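Local atomic coordinates of ORF112 (PDB entry 4WCG), a protein that binds left-handed Z-DNA through its Zalpha domain, a small winged helix-turn-helix module, and may also bind RNA. Residues Glu71-Arg74 / His75-Met79; Ile38-Glu41 / Met42-Ile46; Lys57-His60 / Ile61-Leu65. All coordinates share one frame; numbering follows the deposited sequence.

Contact 1. Residues Glu71-Arg74 / His75-Met79; sequences EVNR and HLYRM. With nucleotides of chain D; nucleotides of chain C.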
loop_
_atom_site.group_PDB
_atom_site.type_symbol
_atom_site.label_atom_id
_atom_site.label_comp_id
_atom_site.label_asym_id
_atom_site.label_seq_id
_atom_site.Cartn_x
_atom_site.Cartn_y
_atom_site.Cartn_z
ATOM N N GLU A 71 8.460 12.293 -6.004
ATOM C CA GLU A 71 7.074 12.723 -5.849
ATOM C C GLU A 71 6.100 11.681 -6.369
ATOM O O GLU A 71 5.109 11.359 -5.724
ATOM C CB GLU A 71 6.850 14.052 -6.576
ATOM C CG GLU A 71 5.429 14.571 -6.493
ATOM C CD GLU A 71 5.264 15.937 -7.135
ATOM O OE1 GLU A 71 6.210 16.397 -7.813
ATOM O OE2 GLU A 71 4.188 16.548 -6.956
ATOM N N VAL A 72 6.388 11.152 -7.551
ATOM C CA VAL A 72 5.554 10.097 -8.104
ATOM C C VAL A 72 5.526 8.877 -7.165
ATOM O O VAL A 72 4.454 8.317 -6.886
ATOM C CB VAL A 72 6.033 9.715 -9.518
ATOM C CG1 VAL A 72 5.349 8.433 -10.000
ATOM C CG2 VAL A 72 5.729 10.853 -10.480
ATOM N N ASN A 73 6.679 8.480 -6.644
ATOM C CA ASN A 73 6.712 7.328 -5.748
ATOM C C ASN A 73 5.964 7.622 -4.451
ATOM O O ASN A 73 5.300 6.736 -3.917
ATOM C CB ASN A 73 8.159 6.891 -5.459
ATOM C CG ASN A 73 8.634 5.827 -6.425
ATOM O OD1 ASN A 73 7.827 5.024 -6.897
ATOM N ND2 ASN A 73 9.931 5.789 -6.701
ATOM N N ARG A 74 6.058 8.849 -3.934
ATOM C CA ARG A 74 5.330 9.166 -2.708
ATOM C C ARG A 74 3.834 8.923 -2.935
ATOM O O ARG A 74 3.136 8.344 -2.071
ATOM C CB ARG A 74 5.594 10.612 -2.280
ATOM C CG ARG A 74 5.018 10.945 -0.898
ATOM C CD ARG A 74 5.498 12.283 -0.384
ATOM N NE ARG A 74 4.954 13.385 -1.161
ATOM C CZ ARG A 74 5.664 14.111 -2.014
ATOM N NH1 ARG A 74 6.941 13.831 -2.211
ATOM N NH2 ARG A 74 5.094 15.112 -2.670
ATOM N N HIS A 75 3.348 9.358 -4.093
ATOM C CA HIS A 75 1.925 9.197 -4.379
ATOM C C HIS A 75 1.550 7.741 -4.681
ATOM O O HIS A 75 0.507 7.270 -4.220
ATOM C CB HIS A 75 1.505 10.126 -5.520
ATOM C CG HIS A 75 1.450 11.569 -5.128
ATOM N ND1 HIS A 75 2.581 12.328 -4.900
ATOM C CD2 HIS A 75 0.396 12.390 -4.912
ATOM C CE1 HIS A 75 2.222 13.556 -4.571
ATOM N NE2 HIS A 75 0.903 13.620 -4.569
ATOM N N LEU A 76 2.386 7.022 -5.432
ATOM C CA LEU A 76 2.119 5.604 -5.718
ATOM C C LEU A 76 2.003 4.798 -4.435
ATOM O O LEU A 76 1.058 4.022 -4.239
ATOM C CB LEU A 76 3.225 4.990 -6.592
ATOM C CG LEU A 76 3.214 5.386 -8.068
ATOM C CD1 LEU A 76 4.552 5.023 -8.723
ATOM C CD2 LEU A 76 2.066 4.653 -8.778
ATOM N N TYR A 77 2.973 4.963 -3.543
ATOM C CA TYR A 77 2.943 4.172 -2.326
ATOM C C TYR A 77 1.747 4.529 -1.442
ATOM O O TYR A 77 1.142 3.648 -0.845
ATOM C CB TYR A 77 4.259 4.316 -1.557
ATOM C CG TYR A 77 5.359 3.416 -2.101
ATOM C CD1 TYR A 77 6.174 3.830 -3.153
ATOM C CD2 TYR A 77 5.545 2.146 -1.586
ATOM C CE1 TYR A 77 7.170 3.005 -3.645
ATOM C CE2 TYR A 77 6.526 1.311 -2.069
ATOM C CZ TYR A 77 7.339 1.744 -3.104
ATOM O OH TYR A 77 8.313 0.891 -3.569
ATOM N N ARG A 78 1.386 5.805 -1.350
ATOM C CA ARG A 78 0.207 6.119 -0.557
ATOM C C ARG A 78 -1.071 5.563 -1.200
ATOM O O ARG A 78 -1.954 5.078 -0.483
ATOM C CB ARG A 78 0.108 7.616 -0.327
ATOM C CG ARG A 78 1.205 8.131 0.621
ATOM C CD ARG A 78 1.271 7.378 1.973
ATOM N NE ARG A 78 2.201 8.024 2.902
ATOM C CZ ARG A 78 2.467 7.618 4.147
ATOM N NH1 ARG A 78 1.880 6.534 4.661
ATOM N NH2 ARG A 78 3.327 8.307 4.892
ATOM N N MET A 79 -1.168 5.616 -2.534
ATOM C CA MET A 79 -2.340 5.023 -3.211
ATOM C C MET A 79 -2.391 3.509 -3.042
ATOM O O MET A 79 -3.480 2.918 -3.041
ATOM C CB MET A 79 -2.359 5.371 -4.700
ATOM C CG MET A 79 -2.964 6.744 -4.948
ATOM S SD MET A 79 -3.352 7.049 -6.679
ATOM C CE MET A 79 -1.696 7.144 -7.378
ATOM P P DG D 5 12.586 7.581 -4.554
ATOM O OP1 DG D 5 12.418 6.973 -5.852
ATOM O OP2 DG D 5 13.322 8.817 -4.458
ATOM O "O5'" DG D 5 11.137 7.759 -3.951
ATOM C "C5'" DG D 5 10.976 8.264 -2.654
ATOM C "C4'" DG D 5 9.530 8.187 -2.231
ATOM O "O4'" DG D 5 9.094 6.820 -2.208
ATOM C "C3'" DG D 5 9.282 8.731 -0.831
ATOM O "O3'" DG D 5 8.820 10.057 -0.989
ATOM C "C2'" DG D 5 8.216 7.814 -0.262
ATOM C "C1'" DG D 5 8.297 6.544 -1.079
ATOM N N9 DG D 5 8.847 5.363 -0.425
ATOM C C8 DG D 5 8.292 4.113 -0.432
ATOM N N7 DG D 5 9.024 3.224 0.169
ATOM C C5 DG D 5 10.134 3.929 0.597
ATOM C C6 DG D 5 11.264 3.496 1.318
ATOM O O6 DG D 5 11.516 2.377 1.737
ATOM N N1 DG D 5 12.162 4.531 1.522
ATOM C C2 DG D 5 11.986 5.820 1.102
ATOM N N2 DG D 5 12.958 6.675 1.403
ATOM N N3 DG D 5 10.927 6.239 0.439
ATOM C C4 DG D 5 10.045 5.249 0.228
ATOM P P DC D 4 11.308 1.843 -5.099
ATOM O OP1 DC D 4 9.874 2.014 -5.378
ATOM O OP2 DC D 4 12.282 2.268 -6.113
ATOM O "O5'" DC D 4 11.653 2.554 -3.706
ATOM C "C5'" DC D 4 10.937 3.689 -3.291
ATOM C "C4'" DC D 4 11.896 4.742 -2.755
ATOM O "O4'" DC D 4 12.528 4.252 -1.536
ATOM C "C3'" DC D 4 13.041 5.122 -3.703
ATOM O "O3'" DC D 4 13.295 6.529 -3.605
ATOM C "C2'" DC D 4 14.216 4.330 -3.135
ATOM C "C1'" DC D 4 13.927 4.430 -1.641
ATOM N N1 DC D 4 14.595 3.378 -0.848
ATOM C C2 DC D 4 15.809 3.642 -0.233
ATOM O O2 DC D 4 16.307 4.767 -0.367
ATOM N N3 DC D 4 16.418 2.663 0.488
ATOM C C4 DC D 4 15.838 1.464 0.597
ATOM N N4 DC D 4 16.462 0.524 1.313
ATOM C C5 DC D 4 14.596 1.172 -0.037
ATOM C C6 DC D 4 14.010 2.147 -0.732
ATOM P P DG C 5 3.702 3.577 14.403
ATOM O OP1 DG C 5 2.393 3.198 14.816
ATOM O OP2 DG C 5 4.778 3.497 15.349
ATOM O "O5'" DG C 5 4.098 2.705 13.140
ATOM C "C5'" DG C 5 5.353 2.878 12.551
ATOM C "C4'" DG C 5 5.474 2.046 11.297
ATOM O "O4'" DG C 5 4.431 2.401 10.375
ATOM C "C3'" DG C 5 6.789 2.276 10.569
ATOM O "O3'" DG C 5 7.686 1.257 10.962
ATOM C "C2'" DG C 5 6.407 2.171 9.108
ATOM C "C1'" DG C 5 4.922 2.468 9.057
ATOM N N9 DG C 5 4.527 3.753 8.501
ATOM C C8 DG C 5 3.564 3.939 7.546
ATOM N N7 DG C 5 3.364 5.190 7.256
ATOM C C5 DG C 5 4.248 5.877 8.071
ATOM C C6 DG C 5 4.477 7.263 8.206
ATOM O O6 DG C 5 3.934 8.190 7.617
ATOM N N1 DG C 5 5.457 7.525 9.153
ATOM C C2 DG C 5 6.110 6.581 9.891
ATOM N N2 DG C 5 7.010 7.035 10.763
ATOM N N3 DG C 5 5.891 5.287 9.790
ATOM C C4 DG C 5 4.966 5.005 8.855
#

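Contact 2. Residues Ile38-Glu41 / Met42-Ile46; sequences ISEE and MNLKI. With SO4 (sulfate ion), chain F.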
loop_
_atom_site.group_PDB
_atom_site.type_symbol
_atom_site.label_atom_id
_atom_site.label_comp_id
_atom_site.label_asym_id
_atom_site.label_seq_id
_atom_site.Cartn_x
_atom_site.Cartn_y
_atom_site.Cartn_z
ATOM N N ILE A 38 0.465 15.204 -0.214
ATOM C CA ILE A 38 -0.220 14.378 -1.210
ATOM C C ILE A 38 -1.263 15.203 -1.955
ATOM O O ILE A 38 -2.154 15.792 -1.345
ATOM C CB ILE A 38 -0.913 13.158 -0.578
ATOM C CG1 ILE A 38 0.120 12.199 0.018
ATOM C CG2 ILE A 38 -1.781 12.443 -1.609
ATOM C CD1 ILE A 38 1.049 11.591 -1.011
ATOM N N SER A 39 -1.131 15.250 -3.275
ATOM C CA SER A 39 -2.098 15.925 -4.129
ATOM C C SER A 39 -3.035 14.913 -4.773
ATOM O O SER A 39 -2.583 13.980 -5.443
ATOM C CB SER A 39 -1.383 16.734 -5.209
ATOM O OG SER A 39 -2.260 17.061 -6.270
ATOM N N GLU A 40 -4.340 15.090 -4.583
ATOM C CA GLU A 40 -5.289 14.198 -5.233
ATOM C C GLU A 40 -5.245 14.418 -6.742
ATOM O O GLU A 40 -5.440 13.485 -7.519
ATOM C CB GLU A 40 -6.708 14.401 -4.684
ATOM C CG GLU A 40 -7.800 13.572 -5.379
ATOM C CD GLU A 40 -7.557 12.059 -5.350
ATOM O OE1 GLU A 40 -6.791 11.566 -4.486
ATOM O OE2 GLU A 40 -8.155 11.361 -6.200
ATOM N N GLU A 41 -4.966 15.653 -7.152
ATOM C CA GLU A 41 -4.773 15.953 -8.564
ATOM C C GLU A 41 -3.630 15.116 -9.148
ATOM O O GLU A 41 -3.747 14.577 -10.247
ATOM C CB GLU A 41 -4.503 17.444 -8.760
ATOM C CG GLU A 41 -4.164 17.832 -10.186
ATOM C CD GLU A 41 -4.396 19.306 -10.449
ATOM O OE1 GLU A 41 -5.477 19.812 -10.080
ATOM O OE2 GLU A 41 -3.496 19.959 -11.019
ATOM N N MET A 42 -2.530 15.006 -8.406
ATOM C CA MET A 42 -1.401 14.175 -8.831
ATOM C C MET A 42 -1.798 12.697 -8.888
ATOM O O MET A 42 -1.427 11.973 -9.815
ATOM C CB MET A 42 -0.203 14.375 -7.891
ATOM C CG MET A 42 0.970 13.446 -8.161
ATOM S SD MET A 42 1.671 13.637 -9.812
ATOM C CE MET A 42 2.668 15.106 -9.601
ATOM N N ASN A 43 -2.562 12.254 -7.897
ATOM C CA ASN A 43 -3.043 10.872 -7.883
ATOM C C ASN A 43 -3.785 10.524 -9.164
ATOM O O ASN A 43 -3.538 9.496 -9.785
ATOM C CB ASN A 43 -3.956 10.631 -6.693
ATOM C CG ASN A 43 -3.204 10.534 -5.396
ATOM O OD1 ASN A 43 -2.008 10.226 -5.385
ATOM N ND2 ASN A 43 -3.891 10.798 -4.295
ATOM N N LEU A 44 -4.694 11.405 -9.568
ATOM C CA LEU A 44 -5.496 11.159 -10.754
ATOM C C LEU A 44 -4.640 11.109 -12.019
ATOM O O LEU A 44 -4.898 10.311 -12.914
ATOM C CB LEU A 44 -6.584 12.229 -10.886
ATOM C CG LEU A 44 -7.675 12.160 -9.815
ATOM C CD1 LEU A 44 -8.654 13.313 -9.944
ATOM C CD2 LEU A 44 -8.409 10.837 -9.908
ATOM N N LYS A 45 -3.609 11.944 -12.090
ATOM C CA LYS A 45 -2.730 11.937 -13.254
ATOM C C LYS A 45 -1.938 10.625 -13.337
ATOM O O LYS A 45 -1.726 10.078 -14.416
ATOM C CB LYS A 45 -1.782 13.135 -13.210
ATOM C CG LYS A 45 -2.498 14.479 -13.326
ATOM C CD LYS A 45 -1.551 15.623 -13.040
ATOM C CE LYS A 45 -2.241 16.966 -13.232
ATOM N NZ LYS A 45 -1.278 18.098 -13.132
ATOM N N ILE A 46 -1.493 10.136 -12.189
ATOM C CA ILE A 46 -0.748 8.881 -12.144
ATOM C C ILE A 46 -1.650 7.708 -12.535
ATOM O O ILE A 46 -1.257 6.834 -13.304
ATOM C CB ILE A 46 -0.162 8.657 -10.749
ATOM C CG1 ILE A 46 0.920 9.700 -10.470
ATOM C CG2 ILE A 46 0.415 7.246 -10.623
ATOM C CD1 ILE A 46 1.415 9.693 -9.040
HETATM S S SO4 F . -5.300 18.428 -4.645
HETATM O O1 SO4 F . -5.169 17.594 -3.453
HETATM O O2 SO4 F . -5.859 17.640 -5.738
HETATM O O3 SO4 F . -3.992 18.940 -5.043
HETATM O O4 SO4 F . -6.189 19.549 -4.354
#

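Contact 3. Residues Lys57-His60 / Ile61-Leu65; sequences KAVH and IAQSL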
loop_
_atom_site.group_PDB
_atom_site.type_symbol
_atom_site.label_atom_id
_atom_site.label_comp_id
_atom_site.label_asym_id
_atom_site.label_seq_id
_atom_site.Cartn_x
_atom_site.Cartn_y
_atom_site.Cartn_z
ATOM N N LYS A 57 7.062 1.828 -14.521
ATOM C CA LYS A 57 7.982 2.258 -13.482
ATOM C C LYS A 57 7.791 3.733 -13.170
ATOM O O LYS A 57 7.389 4.506 -14.038
ATOM C CB LYS A 57 9.420 2.002 -13.912
ATOM C CG LYS A 57 9.768 0.535 -14.049
ATOM C CD LYS A 57 11.241 0.352 -14.331
ATOM C CE LYS A 57 11.677 -1.075 -14.046
ATOM N NZ LYS A 57 13.161 -1.187 -13.957
ATOM N N ALA A 58 8.087 4.119 -11.931
ATOM C CA ALA A 58 7.947 5.512 -11.511
ATOM C C ALA A 58 8.750 6.487 -12.369
ATOM O O ALA A 58 8.288 7.604 -12.629
ATOM C CB ALA A 58 8.355 5.661 -10.052
ATOM N N VAL A 59 9.948 6.092 -12.792
ATOM C CA VAL A 59 10.790 7.011 -13.562
ATOM C C VAL A 59 10.089 7.406 -14.854
ATOM O O VAL A 59 10.227 8.533 -15.326
ATOM C CB VAL A 59 12.178 6.406 -13.869
ATOM C CG1 VAL A 59 12.059 5.165 -14.752
ATOM C CG2 VAL A 59 13.072 7.451 -14.516
ATOM N N HIS A 60 9.309 6.491 -15.415
ATOM C CA HIS A 60 8.659 6.759 -16.689
ATOM C C HIS A 60 7.393 7.575 -16.487
ATOM O O HIS A 60 7.078 8.453 -17.288
ATOM C CB HIS A 60 8.372 5.443 -17.406
ATOM C CG HIS A 60 9.615 4.697 -17.787
ATOM N ND1 HIS A 60 9.733 3.331 -17.661
ATOM C CD2 HIS A 60 10.799 5.133 -18.279
ATOM C CE1 HIS A 60 10.934 2.954 -18.064
ATOM N NE2 HIS A 60 11.601 4.029 -18.443
ATOM N N ILE A 61 6.688 7.315 -15.394
ATOM C CA ILE A 61 5.545 8.142 -15.046
ATOM C C ILE A 61 5.992 9.580 -14.775
ATOM O O ILE A 61 5.391 10.536 -15.265
ATOM C CB ILE A 61 4.815 7.581 -13.823
ATOM C CG1 ILE A 61 4.376 6.143 -14.123
ATOM C CG2 ILE A 61 3.650 8.483 -13.443
ATOM C CD1 ILE A 61 3.730 5.424 -12.967
ATOM N N ALA A 62 7.064 9.732 -14.005
ATOM C CA ALA A 62 7.615 11.046 -13.704
ATOM C C ALA A 62 8.027 11.813 -14.967
ATOM O O ALA A 62 7.753 13.013 -15.094
ATOM C CB ALA A 62 8.809 10.905 -12.753
ATOM N N GLN A 63 8.682 11.128 -15.900
ATOM C CA GLN A 63 9.089 11.762 -17.143
ATOM C C GLN A 63 7.869 12.290 -17.885
ATOM O O GLN A 63 7.879 13.410 -18.387
ATOM C CB GLN A 63 9.860 10.781 -18.027
ATOM C CG GLN A 63 11.281 10.495 -17.578
ATOM C CD GLN A 63 11.950 9.427 -18.427
ATOM O OE1 GLN A 63 11.319 8.829 -19.300
ATOM N NE2 GLN A 63 13.235 9.193 -18.183
ATOM N N SER A 64 6.814 11.485 -17.935
ATOM C CA SER A 64 5.625 11.846 -18.698
ATOM C C SER A 64 4.905 13.039 -18.085
ATOM O O SER A 64 4.439 13.925 -18.806
ATOM C CB SER A 64 4.663 10.657 -18.803
ATOM O OG SER A 64 3.545 10.984 -19.627
ATOM N N LEU A 65 4.814 13.063 -16.759
ATOM C CA LEU A 65 4.082 14.124 -16.069
ATOM C C LEU A 65 4.896 15.399 -15.890
ATOM O O LEU A 65 4.334 16.449 -15.584
ATOM C CB LEU A 65 3.615 13.641 -14.695
ATOM C CG LEU A 65 2.647 12.465 -14.714
ATOM C CD1 LEU A 65 2.338 12.003 -13.303
ATOM C CD2 LEU A 65 1.378 12.885 -15.431
#

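Contact 1. Residues Glu71-Arg74 / His75-Met79
Glu71 and His75, one turn apart on recognition helix 69-81 of a winged helix-turn-helix domain, are tied together at the carbonyl of Glu71. Two donors from His75 grip Glu71 O from opposite faces of its carbonyl plane: the backbone N at 3.1 Å and ring atom ND1 at 2.8 Å. Because the oxygen lies in the plane of the imidazole, this pair fixes the ring's rotation; NE2 meets Ser39 N, consistent with a neutral histidine. Val72 CG1, anti to the nitrogen (chi1 169°), lies 3.7 Å from Leu76 CD1, and Val72 itself packs on Ala58, Ile61 and Ala62 of helix 58-65. Asn73 ND2 donates to OP1 of DG5 of chain D at 2.9 Å, while its carbonyl takes the backbone N-H of Tyr77 and lies at that ring's edge. The tyrosine receives C8 of the same syn guanine over the centre of one face, 3.4 Å from CG, a CH-pi hallmark of Z-form recognition by Zalpha domains. Its OH donates a hydrogen bond to OP1 of DC4 of chain D at 2.6 Å. Arg74 NH2, bonded to Pro37 O, lies at the edge of the His75 ring, its guanidinium turned 57° from it, while NH1 salt-bridges a DNA phosphate. Arg78, its NH1 salt-bridged to Glu81, donates twice to the guanine edge of DG5 of chain C: NH2 to O6 at 2.8 Å and, less closely, NH1 to N7 at 3.3 Å.

Contact 2. Residues Ile38-Glu41 / Met42-Ile46
This is a local contact at a helix N-terminus, where the first helix of the winged helix-turn-helix domain (40-52) starts at the protein surface. Ser39 is the N-cap. Its OG stands anti to the backbone N (chi1 162°), which turns it over the first turn of the helix to accept the backbone N-H of Met42 at 3.0 Å. The same oxygen donates to O3 of a sulfate ion at 2.8 Å, so both roles of the hydroxyl are used. The sulfate, probably from the crystallisation liquor, sits over the helix end, where Glu40 N donates to its O1 at 2.9 Å. Glu41 N donates to sulfate O2 at 2.6 Å. An anion here would be stabilised by the helix dipole as well as by these N-H groups.

Behind the cap, Glu40 bends at chi2 (57°), bringing its carboxylate back across Asn43. Asn43 ND2 donates along a nearly straight line (179°) to Glu40 OE1 at 3.0 Å, with the acceptor in the amide plane but the donor above the carboxylate plane. Glu40 OE2 also touches Leu44 CG, the two side chains crossing at a slant, and forms a salt bridge with Arg84, giving the carboxylate a second grip. On the inner side Met42 and Asn43 pack on His75 of the recognition helix. One turn along the surface, Glu41 and Lys45 pair: the lysine's CG passes 3.3 Å from Glu41 O, and its extended chain carries NZ to a rather long salt bridge with Glu41 OE2 at 3.6 Å.

Contact 3. Residues Lys57-His60 / Ile61-Leu65
His60 presents the edge of its imidazole to the amide of Gln63, the two side chains running alongside each other on the outer surface of helix 58-65. CD2 approaches Gln63 OE1 at 3.9 Å, close to the ring plane, while the amide itself is turned 63° from the ring. Over one face of the imidazole lies Val59 CG1, placed there by the valine's chi1 of 63°. The other branch, Val59 CG2, lies 4.1 Å from Gln63 NE2, these two side chains running side by side. The glutamine's CG rests 3.2 Å from Val59 O, the carbonyl that also accepts its backbone N-H.

At the start of the helix, Lys57 O takes two backbone donors, His60 N at 3.1 Å and Ile61 N at 3.2 Å, and Ile61 CG1 lies beside that same oxygen. On the inner side Ala58, Ile61 and Ala62 pack against Val72 of helix 69-81, the second helix of the helix-turn-helix. All the hydrogen bonds between 57-60 and 61-65 are backbone ones, so His60, Val59 and Gln63 are probably held in place relative to one another by packing rather than by a directed bond.

Overall arrangement
Contacts 1, 2 and 3 each lie on one of the domain's three helices and meet around a shared core, their centres 9 to 13 Å apart. His75 joins contacts 1 and 2, its CD2 packing 3.3 Å from Asn43 OD1. Contact 1 meets contact 3 where Val72 CG2 lies 3.7 Å from Ala62 CA and where Asn73 touches Ala58. Leu65 closes the triangle, with CD1 3.9 Å from Met42 SD. Of the three, contact 1 is the one that binds the DNA directly; the nearest atoms of contacts 2 and 3 are about 7 and 5 Å from nucleic acid, and both pack against the recognition helix from the other two helices.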